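Long-range contacts in soluble lytic murein transglycosylase (Pseudomonas aeruginosa, PDB 5OHU), which cleaves the glycan strands of bacterial cell-wall peptidoglycan as a lytic transglycosylase, taking part in both exolytic and endolytic turnover: residues 566-570 with 630-636; 378-382 with 594-598; 479-483 with 496-500. The contacts are given in a common frame with arbitrary orientation. Numbering follows the deposited sequence.

Contact 1: residues 566-570 with 630-636; sequences NGNRV and PIVDWHE
Glu-636 (chi1 m, chi2 t) lays its carboxylate along the edge of the Arg-569 guanidinium (Arg-569 chi1 m, chi2 t) at the first turn of helix 569-578. Its OE1 accepts twice, from Arg-569 NE at 2.8 Å and from Arg-569 N at 2.9 Å; its OE2 takes Arg-569 NH2 at 2.9 Å and, within its own segment, Asp-633 N at 2.7 Å. The result is a bidentate salt bridge that also ties down a helix-start amide. Asp-633 OD2 adds charge in a long bridge of 3.7 Å to Arg-569 NE, well out of the guanidinium plane. Arg-569 NH2 also donates to Ile-631 O at 3.3 Å, and water 1 joins Arg-569 NH1 (2.8 Å) to Ile-631 O (3.1 Å).

Segment 630-633 is irregular loop; 634-636 has helical phi/psi, Glu-636 N bonding Asp-633 O at 2.8 Å. Asn-566 and Gly-567 both have positive phi, Asn-566 being the C-prime residue of the Schellman motif that ends helix 547-564. His-635 (chi1 p) reaches across, NE2 donating to Gly-567 O at 2.9 Å. Asn-568 is the N-cap: OD1 bonds to Leu-571 N and, weakly, to Val-570 N. Asn-568 CA lies 5.7 Å from Glu-636 CA. Val-570 CG2 meets Val-632 CG1 at 3.7 Å. This is a Schellman turn and capped helix start of the lysozyme-like transglycosylase domain, held by the C-terminal segment 630-636 through a salt-bridge network.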
loop_
_atom_site.group_PDB
_atom_site.type_symbol
_atom_site.label_atom_id
_atom_site.label_comp_id
_atom_site.label_asym_id
_atom_site.label_seq_id
_atom_site.Cartn_x
_atom_site.Cartn_y
_atom_site.Cartn_z
ATOM N N ASN A 566 -11.892 22.405 16.644
ATOM C CA ASN A 566 -12.167 22.653 18.061
ATOM C C ASN A 566 -11.204 21.902 18.977
ATOM O O ASN A 566 -11.576 21.461 20.060
ATOM C CB ASN A 566 -13.621 22.325 18.392
ATOM C CG ASN A 566 -14.587 23.133 17.539
ATOM O OD1 ASN A 566 -14.468 24.353 17.445
ATOM N ND2 ASN A 566 -15.514 22.451 16.874
ATOM N N GLY A 567 -9.946 21.785 18.555
ATOM C CA GLY A 567 -8.938 21.157 19.382
ATOM C C GLY A 567 -9.106 19.669 19.551
ATOM O O GLY A 567 -8.576 19.099 20.509
ATOM N N ASN A 568 -9.847 19.024 18.650
ATOM C CA ASN A 568 -10.106 17.591 18.728
ATOM C C ASN A 568 -9.065 16.878 17.862
ATOM O O ASN A 568 -9.052 17.049 16.642
ATOM C CB ASN A 568 -11.535 17.291 18.265
ATOM C CG ASN A 568 -11.877 15.800 18.302
ATOM O OD1 ASN A 568 -11.079 14.949 17.907
ATOM N ND2 ASN A 568 -13.103 15.488 18.716
ATOM N N ARG A 569 -8.222 16.058 18.496
ATOM C CA ARG A 569 -7.096 15.416 17.815
ATOM C C ARG A 569 -7.562 14.334 16.852
ATOM O O ARG A 569 -6.889 14.069 15.847
ATOM C CB ARG A 569 -6.127 14.810 18.843
ATOM C CG ARG A 569 -5.217 15.780 19.624
ATOM C CD ARG A 569 -4.543 14.997 20.772
ATOM N NE ARG A 569 -5.451 13.965 21.297
ATOM C CZ ARG A 569 -5.120 12.699 21.494
ATOM N NH1 ARG A 569 -3.906 12.275 21.148
ATOM N NH2 ARG A 569 -6.036 11.855 21.966
ATOM N N VAL A 570 -8.677 13.671 17.155
ATOM C CA VAL A 570 -9.218 12.665 16.243
ATOM C C VAL A 570 -9.571 13.293 14.900
ATOM O O VAL A 570 -9.167 12.809 13.834
ATOM C CB VAL A 570 -10.446 11.977 16.859
ATOM C CG1 VAL A 570 -10.947 10.884 15.920
ATOM C CG2 VAL A 570 -10.112 11.398 18.234
ATOM N N PRO A 630 -4.017 9.732 27.332
ATOM C CA PRO A 630 -5.006 8.679 27.110
ATOM C C PRO A 630 -5.290 8.543 25.615
ATOM O O PRO A 630 -5.051 9.466 24.832
ATOM C CB PRO A 630 -6.247 9.189 27.857
ATOM C CG PRO A 630 -6.036 10.665 28.041
ATOM C CD PRO A 630 -4.567 10.923 27.995
ATOM N N ILE A 631 -5.860 7.398 25.222
ATOM C CA ILE A 631 -6.091 7.158 23.794
ATOM C C ILE A 631 -6.969 8.258 23.185
ATOM O O ILE A 631 -6.769 8.656 22.032
ATOM C CB ILE A 631 -6.677 5.754 23.565
ATOM C CG1 ILE A 631 -6.749 5.442 22.051
ATOM C CG2 ILE A 631 -8.056 5.595 24.220
ATOM C CD1 ILE A 631 -5.383 5.194 21.414
ATOM N N VAL A 632 -7.962 8.756 23.938
ATOM C CA VAL A 632 -8.654 9.997 23.604
ATOM C C VAL A 632 -8.896 10.781 24.885
ATOM O O VAL A 632 -9.042 10.223 25.976
ATOM C CB VAL A 632 -10.006 9.797 22.886
ATOM C CG1 VAL A 632 -9.799 9.439 21.412
ATOM C CG2 VAL A 632 -10.833 8.763 23.626
ATOM N N ASP A 633 -8.968 12.087 24.729
ATOM C CA ASP A 633 -9.232 12.981 25.841
ATOM C C ASP A 633 -10.730 13.093 26.103
ATOM O O ASP A 633 -11.558 12.790 25.239
ATOM C CB ASP A 633 -8.614 14.350 25.555
ATOM C CG ASP A 633 -7.105 14.328 25.707
ATOM O OD1 ASP A 633 -6.617 13.774 26.723
ATOM O OD2 ASP A 633 -6.412 14.840 24.814
ATOM N N TRP A 634 -11.067 13.520 27.327
ATOM C CA TRP A 634 -12.470 13.703 27.708
ATOM C C TRP A 634 -13.227 14.489 26.660
ATOM O O TRP A 634 -14.336 14.109 26.272
ATOM C CB TRP A 634 -12.590 14.444 29.041
ATOM C CG TRP A 634 -11.967 13.765 30.174
ATOM C CD1 TRP A 634 -10.948 14.239 30.957
ATOM C CD2 TRP A 634 -12.324 12.486 30.702
ATOM N NE1 TRP A 634 -10.625 13.324 31.918
ATOM C CE2 TRP A 634 -11.459 12.239 31.796
ATOM C CE3 TRP A 634 -13.281 11.519 30.347
ATOM C CZ2 TRP A 634 -11.519 11.059 32.549
ATOM C CZ3 TRP A 634 -13.351 10.337 31.093
ATOM C CH2 TRP A 634 -12.467 10.119 32.190
ATOM N N HIS A 635 -12.648 15.584 26.177
ATOM C CA HIS A 635 -13.417 16.415 25.263
ATOM C C HIS A 635 -13.523 15.829 23.867
ATOM O O HIS A 635 -14.235 16.397 23.039
ATOM C CB HIS A 635 -12.832 17.820 25.171
ATOM C CG HIS A 635 -11.539 17.899 24.423
ATOM N ND1 HIS A 635 -10.318 17.626 25.010
ATOM C CD2 HIS A 635 -11.270 18.271 23.146
ATOM C CE1 HIS A 635 -9.354 17.814 24.123
ATOM N NE2 HIS A 635 -9.905 18.207 22.985
ATOM N N GLU A 636 -12.840 14.718 23.590
ATOM C CA GLU A 636 -12.855 14.087 22.275
ATOM C C GLU A 636 -13.817 12.907 22.171
ATOM O O GLU A 636 -14.065 12.429 21.061
ATOM C CB GLU A 636 -11.435 13.617 21.919
ATOM C CG GLU A 636 -10.405 14.734 21.859
ATOM C CD GLU A 636 -8.965 14.219 21.742
ATOM O OE1 GLU A 636 -8.112 14.976 21.219
ATOM O OE2 GLU A 636 -8.702 13.064 22.187
HETATM O O HOH W 1 -3.796 9.582 21.766
#

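Contact 2: residues 378-382 with 594-598; sequences LAADR and AFDVW
A helical segment meets the start of a helix, with Leu-378 and Asp-596 nearest, CA atoms 8.2 Å apart. Segment 378-382 is regular helix throughout; in 594-598, Ala-594 is the N-cap and helix 595-600 follows. Arg-382 (chi1 m, chi2 m) folds its chain back so that NH2 donates to Asp-596 OD2 at 2.8 Å, a salt bridge in the guanidinium plane. The same OD2 is hydrogen-bonded to Tyr-345 OH, which also bonds Arg-382 NE, so one tyrosine links both charges. Asp-596 OD1, set by chi1 p, makes a weak 2.8 Å bond with the following Val-597 N. Apolar packing flanks the pair: Leu-378 CD2 meets the ring edge of Phe-595 (chi1 p) at CE2, 3.8 Å away, and Leu-378 CD1 lies 3.8 Å from Asp-596 CB. Asp-381 faces the partner segment with its CA-to-CB bond, but its OD2 is paired with Arg-637, whose backbone bonds that of Phe-595. The contact thus joins helix 374-383 to helix 595-600, with helix 341-354 supplying Tyr-345 and strand 593-594 pairing antiparallel with 638-639.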
loop_
_atom_site.group_PDB
_atom_site.type_symbol
_atom_site.label_atom_id
_atom_site.label_comp_id
_atom_site.label_asym_id
_atom_site.label_seq_id
_atom_site.Cartn_x
_atom_site.Cartn_y
_atom_site.Cartn_z
ATOM N N LEU A 378 -8.322 0.714 23.225
ATOM C CA LEU A 378 -9.758 0.913 23.401
ATOM C C LEU A 378 -10.331 -0.054 24.429
ATOM O O LEU A 378 -11.109 0.347 25.295
ATOM C CB LEU A 378 -10.492 0.752 22.072
ATOM C CG LEU A 378 -10.374 1.816 20.983
ATOM C CD1 LEU A 378 -11.620 1.741 20.137
ATOM C CD2 LEU A 378 -10.181 3.242 21.542
ATOM N N ALA A 379 -9.966 -1.339 24.346
ATOM C CA ALA A 379 -10.452 -2.298 25.336
ATOM C C ALA A 379 -10.029 -1.898 26.744
ATOM O O ALA A 379 -10.837 -1.942 27.681
ATOM C CB ALA A 379 -9.950 -3.708 25.007
ATOM N N ALA A 380 -8.758 -1.520 26.923
ATOM C CA ALA A 380 -8.309 -1.116 28.254
ATOM C C ALA A 380 -9.052 0.129 28.721
ATOM O O ALA A 380 -9.448 0.226 29.889
ATOM C CB ALA A 380 -6.804 -0.876 28.257
ATOM N N ASP A 381 -9.274 1.085 27.817
ATOM C CA ASP A 381 -10.037 2.270 28.187
ATOM C C ASP A 381 -11.456 1.913 28.618
ATOM O O ASP A 381 -11.984 2.499 29.566
ATOM C CB ASP A 381 -10.076 3.259 27.029
ATOM C CG ASP A 381 -11.021 4.403 27.292
ATOM O OD1 ASP A 381 -10.641 5.311 28.057
ATOM O OD2 ASP A 381 -12.141 4.391 26.742
ATOM N N ARG A 382 -12.095 0.965 27.931
ATOM C CA ARG A 382 -13.447 0.589 28.328
ATOM C C ARG A 382 -13.468 -0.099 29.683
ATOM O O ARG A 382 -14.445 0.025 30.417
ATOM C CB ARG A 382 -14.105 -0.301 27.269
ATOM C CG ARG A 382 -14.246 0.375 25.928
ATOM C CD ARG A 382 -15.457 1.298 25.965
ATOM N NE ARG A 382 -15.552 2.104 24.740
ATOM C CZ ARG A 382 -16.032 3.345 24.631
ATOM N NH1 ARG A 382 -16.464 3.989 25.698
ATOM N NH2 ARG A 382 -16.103 3.926 23.434
ATOM N N ALA A 594 -20.198 8.644 19.041
ATOM C CA ALA A 594 -19.040 8.268 19.833
ATOM C C ALA A 594 -17.793 8.237 18.954
ATOM O O ALA A 594 -17.853 7.900 17.773
ATOM C CB ALA A 594 -19.260 6.903 20.498
ATOM N N PHE A 595 -16.655 8.584 19.553
ATOM C CA PHE A 595 -15.406 8.693 18.798
ATOM C C PHE A 595 -14.979 7.357 18.173
ATOM O O PHE A 595 -14.419 7.338 17.072
ATOM C CB PHE A 595 -14.300 9.214 19.712
ATOM C CG PHE A 595 -13.732 8.155 20.604
ATOM C CD1 PHE A 595 -14.395 7.779 21.758
ATOM C CD2 PHE A 595 -12.558 7.504 20.263
ATOM C CE1 PHE A 595 -13.884 6.788 22.579
ATOM C CE2 PHE A 595 -12.034 6.498 21.072
ATOM C CZ PHE A 595 -12.696 6.139 22.236
ATOM N N ASP A 596 -15.199 6.232 18.860
ATOM C CA ASP A 596 -14.732 4.970 18.289
ATOM C C ASP A 596 -15.609 4.523 17.115
ATOM O O ASP A 596 -15.092 3.963 16.138
ATOM C CB ASP A 596 -14.631 3.887 19.376
ATOM C CG ASP A 596 -15.935 3.665 20.122
ATOM O OD1 ASP A 596 -16.903 4.415 19.893
ATOM O OD2 ASP A 596 -15.992 2.732 20.954
ATOM N N VAL A 597 -16.918 4.798 17.165
ATOM C CA VAL A 597 -17.768 4.554 16.005
ATOM C C VAL A 597 -17.337 5.431 14.829
ATOM O O VAL A 597 -17.242 4.969 13.684
ATOM C CB VAL A 597 -19.252 4.782 16.359
ATOM C CG1 VAL A 597 -20.125 4.713 15.073
ATOM C CG2 VAL A 597 -19.740 3.765 17.376
ATOM N N TRP A 598 -17.097 6.717 15.088
ATOM C CA TRP A 598 -16.713 7.618 14.001
ATOM C C TRP A 598 -15.440 7.146 13.321
ATOM O O TRP A 598 -15.367 7.104 12.088
ATOM C CB TRP A 598 -16.529 9.049 14.502
ATOM C CG TRP A 598 -16.312 9.995 13.336
ATOM C CD1 TRP A 598 -17.283 10.551 12.540
ATOM C CD2 TRP A 598 -15.054 10.464 12.814
ATOM N NE1 TRP A 598 -16.704 11.342 11.566
ATOM C CE2 TRP A 598 -15.341 11.312 11.723
ATOM C CE3 TRP A 598 -13.719 10.273 13.184
ATOM C CZ2 TRP A 598 -14.345 11.951 10.996
ATOM C CZ3 TRP A 598 -12.727 10.910 12.454
ATOM C CH2 TRP A 598 -13.048 11.733 11.369
#

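Contact 3: residues 479-483 with 496-500. With PO4 (phosphate ion), chain I.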
loop_
_atom_site.group_PDB
_atom_site.type_symbol
_atom_site.label_atom_id
_atom_site.label_comp_id
_atom_site.label_asym_id
_atom_site.label_seq_id
_atom_site.Cartn_x
_atom_site.Cartn_y
_atom_site.Cartn_z
ATOM N N ARG A 479 13.952 16.045 19.582
ATOM C CA ARG A 479 13.058 16.174 20.724
ATOM C C ARG A 479 12.910 17.618 21.199
ATOM O O ARG A 479 11.796 18.065 21.509
ATOM C CB ARG A 479 13.587 15.296 21.859
ATOM C CG ARG A 479 12.828 15.422 23.164
ATOM C CD ARG A 479 13.396 14.457 24.198
ATOM N NE ARG A 479 12.692 14.567 25.468
ATOM C CZ ARG A 479 12.691 13.623 26.401
ATOM N NH1 ARG A 479 13.353 12.489 26.197
ATOM N NH2 ARG A 479 12.022 13.811 27.534
ATOM N N ALA A 480 14.022 18.353 21.301
ATOM C CA ALA A 480 13.976 19.679 21.910
ATOM C C ALA A 480 13.122 20.631 21.080
ATOM O O ALA A 480 12.282 21.359 21.620
ATOM C CB ALA A 480 15.396 20.233 22.092
ATOM N N THR A 481 13.322 20.635 19.760
ATOM C CA THR A 481 12.491 21.451 18.882
ATOM C C THR A 481 11.043 20.957 18.847
ATOM O O THR A 481 10.113 21.769 18.802
ATOM C CB THR A 481 13.075 21.469 17.468
ATOM O OG1 THR A 481 14.436 21.924 17.521
ATOM C CG2 THR A 481 12.260 22.404 16.566
ATOM N N LEU A 482 10.823 19.637 18.859
ATOM C CA LEU A 482 9.449 19.134 18.857
ATOM C C LEU A 482 8.672 19.617 20.080
ATOM O O LEU A 482 7.528 20.078 19.956
ATOM C CB LEU A 482 9.442 17.612 18.779
ATOM C CG LEU A 482 9.766 16.954 17.429
ATOM C CD1 LEU A 482 9.582 15.462 17.502
ATOM C CD2 LEU A 482 8.808 17.453 16.374
ATOM N N VAL A 483 9.282 19.531 21.267
ATOM C CA VAL A 483 8.610 19.932 22.498
ATOM C C VAL A 483 8.397 21.444 22.527
ATOM O O VAL A 483 7.318 21.928 22.895
ATOM C CB VAL A 483 9.418 19.422 23.711
ATOM C CG1 VAL A 483 8.845 19.947 25.031
ATOM C CG2 VAL A 483 9.421 17.877 23.718
ATOM N N ILE A 496 2.563 15.708 18.288
ATOM C CA ILE A 496 3.425 16.073 17.176
ATOM C C ILE A 496 4.492 14.998 16.928
ATOM O O ILE A 496 4.841 14.720 15.774
ATOM C CB ILE A 496 4.021 17.470 17.428
ATOM C CG1 ILE A 496 4.644 18.034 16.163
ATOM C CG2 ILE A 496 5.074 17.434 18.507
ATOM C CD1 ILE A 496 5.107 19.467 16.339
ATOM N N PHE A 497 5.023 14.374 17.981
ATOM C CA PHE A 497 5.856 13.191 17.790
ATOM C C PHE A 497 5.091 12.108 17.032
ATOM O O PHE A 497 5.627 11.490 16.105
ATOM C CB PHE A 497 6.319 12.635 19.136
ATOM C CG PHE A 497 7.454 13.381 19.755
ATOM C CD1 PHE A 497 7.235 14.584 20.405
ATOM C CD2 PHE A 497 8.737 12.860 19.729
ATOM C CE1 PHE A 497 8.275 15.269 20.990
ATOM C CE2 PHE A 497 9.784 13.538 20.323
ATOM C CZ PHE A 497 9.549 14.745 20.954
ATOM N N ALA A 498 3.831 11.868 17.427
ATOM C CA ALA A 498 3.001 10.870 16.759
ATOM C C ALA A 498 2.795 11.195 15.283
ATOM O O ALA A 498 2.918 10.318 14.424
ATOM C CB ALA A 498 1.646 10.752 17.462
ATOM N N ILE A 499 2.455 12.446 14.971
ATOM C CA ILE A 499 2.235 12.819 13.581
ATOM C C ILE A 499 3.524 12.635 12.795
ATOM O O ILE A 499 3.525 12.114 11.673
ATOM C CB ILE A 499 1.710 14.266 13.505
ATOM C CG1 ILE A 499 0.260 14.344 13.998
ATOM C CG2 ILE A 499 1.908 14.870 12.097
ATOM C CD1 ILE A 499 -0.788 13.991 12.951
ATOM N N THR A 500 4.647 13.027 13.393
ATOM C CA THR A 500 5.933 12.853 12.733
ATOM C C THR A 500 6.250 11.378 12.531
ATOM O O THR A 500 6.695 10.973 11.453
ATOM C CB THR A 500 7.015 13.534 13.561
ATOM O OG1 THR A 500 6.715 14.926 13.640
ATOM C CG2 THR A 500 8.375 13.343 12.934
HETATM P P PO4 I . 17.457 19.650 16.709
HETATM O O1 PO4 I . 18.125 21.002 16.613
HETATM O O2 PO4 I . 18.494 18.603 17.051
HETATM O O3 PO4 I . 16.849 19.320 15.366
HETATM O O4 PO4 I . 16.386 19.679 17.776
#
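This contact belongs to the hydrophobic core of the transglycosylase domain, where two successive helices, 479-488 and 493-504, fold against each other. Their short segments come within 10.9 Å, axis to axis, at 119° between N-to-C directions, and no hydrogen bond crosses between them. Leu-482 is at the centre, its CA-to-CB bond directed at helix 493-504. Its CD1 sits over one face of the Phe-497 ring, 3.4 Å from the centroid and 9° off the normal, a CH-pi contact; its CD2 lies 4.2 Å from Ile-496 CG1 and 4.3 Å from Thr-500 OG1. Thr-500 spends its hydroxyl on its own helix, OG1 donating to Ile-496 O at 2.8 Å. Val-483 CG2 touches the ring edge at Phe-497 CE1, 3.9 Å away. Ile-551 of helix 547-564 also packs on Leu-482, and Tyr-621 of helix 605-624 meets the Phe-497 ring. At the surface, a phosphate ion, probably from the crystallisation liquor, has O4 3.0 Å from Thr-481 OG1, whose proton may instead serve Asp-548; His-478 also holds the ion. Helix 493-504 of this lysozyme-like domain is consistent with the helix that in this family carries the catalytic glutamate near its C-terminal end.

Contacts 1 and 2 form one continuous packed region, their centres 12 Å apart; their segments alternate along the chain. Segment 630-636 and helix 374-383 both pack on helix 595-600: Val-632 CG2 lies 3.5 Å from Phe-595 CZ, and Leu-378 touches the same ring. Ile-631 CG1 is 4.1 Å from Leu-378 CD2. Contact 3 lies apart in the same domain, nested in sequence within the loop closed by contact 2; its nearest atoms are about 7 Å from contact 1 and about 12 Å from contact 2. It holds the phosphate and includes the helix consistent with the family's catalytic-glutamate helix. Helix 605-624 packs on both contacts 1 and 3.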